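Local coordinates for haloacid dehalogenase-like hydrolase (Bacteroides thetaiotaomicron, PDB 2RBK), which probably acts as a magnesium-dependent phosphatase of the haloacid dehalogenase superfamily and binds vanadate, a phosphate analogue, beside its magnesium ion, at residues M218-A223 / K236-Y241. Sequence-based numbering, arbitrary orientation. Where two conformers were deposited one is given.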
loop_
_atom_site.group_PDB
_atom_site.type_symbol
_atom_site.label_atom_id
_atom_site.label_comp_id
_atom_site.label_asym_id
_atom_site.label_seq_id
_atom_site.Cartn_x
_atom_site.Cartn_y
_atom_site.Cartn_z
ATOM N N MET A 218 -7.943 -5.010 -4.674
ATOM C CA MET A 218 -7.852 -6.187 -3.791
ATOM C C MET A 218 -9.132 -6.462 -3.017
ATOM O O MET A 218 -9.352 -7.634 -2.657
ATOM C CB MET A 218 -6.640 -6.151 -2.851
ATOM C CG MET A 218 -6.683 -5.193 -1.691
ATOM S SD MET A 218 -5.379 -5.620 -0.523
ATOM C CE MET A 218 -5.707 -4.427 0.779
ATOM N N LEU A 219 -9.949 -5.460 -2.739
ATOM C CA LEU A 219 -11.259 -5.654 -2.105
ATOM C C LEU A 219 -12.171 -6.458 -3.052
ATOM O O LEU A 219 -12.930 -7.301 -2.594
ATOM C CB LEU A 219 -11.880 -4.334 -1.719
ATOM C CG LEU A 219 -11.196 -3.640 -0.544
ATOM C CD1 LEU A 219 -11.651 -2.201 -0.350
ATOM C CD2 LEU A 219 -11.397 -4.385 0.751
ATOM N N ARG A 220 -12.108 -6.148 -4.346
ATOM C CA ARG A 220 -12.907 -6.856 -5.333
ATOM C C ARG A 220 -12.340 -8.243 -5.599
ATOM O O ARG A 220 -13.083 -9.189 -5.848
ATOM C CB ARG A 220 -13.023 -6.010 -6.607
ATOM C CG ARG A 220 -13.893 -4.784 -6.443
ATOM C CD ARG A 220 -14.297 -4.128 -7.760
ATOM N NE ARG A 220 -15.099 -2.928 -7.534
ATOM C CZ ARG A 220 -16.367 -2.802 -7.192
ATOM N NH1 ARG A 220 -17.073 -3.935 -7.025
ATOM N NH2 ARG A 220 -16.943 -1.617 -7.020
ATOM N N HIS A 221 -11.005 -8.394 -5.610
ATOM C CA HIS A 221 -10.357 -9.616 -6.041
ATOM C C HIS A 221 -10.338 -10.692 -5.001
ATOM O O HIS A 221 -10.508 -11.900 -5.325
ATOM C CB HIS A 221 -8.941 -9.279 -6.491
ATOM C CG HIS A 221 -8.179 -10.420 -7.126
ATOM N ND1 HIS A 221 -8.635 -11.032 -8.272
ATOM C CD2 HIS A 221 -6.963 -10.954 -6.770
ATOM C CE1 HIS A 221 -7.703 -11.950 -8.578
ATOM N NE2 HIS A 221 -6.716 -11.908 -7.725
ATOM N N ALA A 222 -10.087 -10.351 -3.746
ATOM C CA ALA A 222 -10.133 -11.330 -2.678
ATOM C C ALA A 222 -11.523 -11.948 -2.587
ATOM O O ALA A 222 -12.521 -11.355 -2.998
ATOM C CB ALA A 222 -9.754 -10.692 -1.354
ATOM N N ALA A 223 -11.616 -13.174 -2.037
ATOM C CA ALA A 223 -12.917 -13.789 -1.891
ATOM C C ALA A 223 -13.855 -12.926 -1.058
ATOM O O ALA A 223 -15.069 -12.814 -1.357
ATOM C CB ALA A 223 -12.807 -15.213 -1.359
ATOM N N LYS A 236 -16.096 1.447 0.074
ATOM C CA LYS A 236 -17.107 0.599 0.713
ATOM C C LYS A 236 -17.861 -0.213 -0.327
ATOM O O LYS A 236 -18.167 -1.381 -0.105
ATOM C CB LYS A 236 -18.064 1.449 1.513
ATOM C CG LYS A 236 -17.409 2.077 2.738
ATOM C CD LYS A 236 -18.382 2.863 3.592
ATOM C CE LYS A 236 -17.821 3.391 4.829
ATOM N NZ LYS A 236 -18.824 4.144 5.664
ATOM N N ALA A 237 -18.170 0.369 -1.483
ATOM C CA ALA A 237 -18.905 -0.305 -2.494
ATOM C C ALA A 237 -18.126 -1.443 -3.125
ATOM O O ALA A 237 -18.752 -2.401 -3.593
ATOM C CB ALA A 237 -19.380 0.665 -3.575
ATOM N N ALA A 238 -16.807 -1.364 -3.155
ATOM C CA ALA A 238 -15.947 -2.424 -3.664
ATOM C C ALA A 238 -15.829 -3.612 -2.702
ATOM O O ALA A 238 -15.410 -4.715 -3.103
ATOM C CB ALA A 238 -14.550 -1.893 -3.937
ATOM N N ALA A 239 -16.104 -3.382 -1.451
ATOM C CA ALA A 239 -16.041 -4.424 -0.429
ATOM C C ALA A 239 -17.339 -5.221 -0.375
ATOM O O ALA A 239 -18.401 -4.837 -0.790
ATOM C CB ALA A 239 -15.702 -3.788 0.899
ATOM N N ASP A 240 -17.209 -6.430 0.216
ATOM C CA ASP A 240 -18.362 -7.260 0.552
ATOM C C ASP A 240 -18.945 -6.912 1.900
ATOM O O ASP A 240 -20.132 -7.191 2.126
ATOM C CB ASP A 240 -17.943 -8.728 0.519
ATOM C CG ASP A 240 -17.349 -9.124 -0.782
ATOM O OD1 ASP A 240 -18.075 -8.995 -1.810
ATOM O OD2 ASP A 240 -16.161 -9.459 -0.850
ATOM N N TYR A 241 -18.175 -6.335 2.789
ATOM C CA TYR A 241 -18.528 -6.090 4.153
ATOM C C TYR A 241 -17.901 -4.768 4.605
ATOM O O TYR A 241 -16.697 -4.621 4.342
ATOM C CB TYR A 241 -18.090 -7.248 5.045
ATOM C CG TYR A 241 -18.442 -7.171 6.491
ATOM C CD1 TYR A 241 -19.699 -7.556 6.925
ATOM C CD2 TYR A 241 -17.556 -6.724 7.424
ATOM C CE1 TYR A 241 -19.982 -7.471 8.254
ATOM C CE2 TYR A 241 -17.820 -6.656 8.793
ATOM C CZ TYR A 241 -19.065 -7.027 9.187
ATOM O OH TYR A 241 -19.391 -6.986 10.528
HETATM O O HOH W 1 -14.589 -9.508 -3.145
#
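Leu219 and Arg220 pack on Ala238 and Ala239 where two short helices, 216-221 and 233-238, finish side by side; the contact is van der Waals packing, of apolar groups and of the Arg220 guanidinium, plus a water bridge, with no direct hydrogen bond across it. The shortest CA-CA distance is 5.2 Å, from Leu219 to Ala239, a close spacing, consistent with the small side chains of Ala238 and Ala239. Leu219 meets its partners at two points: CB lies 4.2 Å from Ala238 CB, and CD2 touches Ala239 CB. Arg220, its chain extended from CG to NE (chi3 -178°), lays one guanidinium face over the backbone of Ala238, whose CA sits 3.5 Å above the plane of the group, over its centre. Both helices precede strands of the parallel part of the Rossmann-like HAD sheet, 224-227 and 241-242, and strand 224-227 lies between them in sequence. Beyond the helix ends, a water is placed to donate to Ala222 O and to Asp240 OD2, each 2.8 Å away, but with Leu219 O also 2.8 Å from it, acceptors outnumber protons and both bonds need not coexist. Asp240 OD2 also accepts from Gly225 N. Leu219, Ala222 and Asp240 bind a second magnesium ion in another structure of this protein.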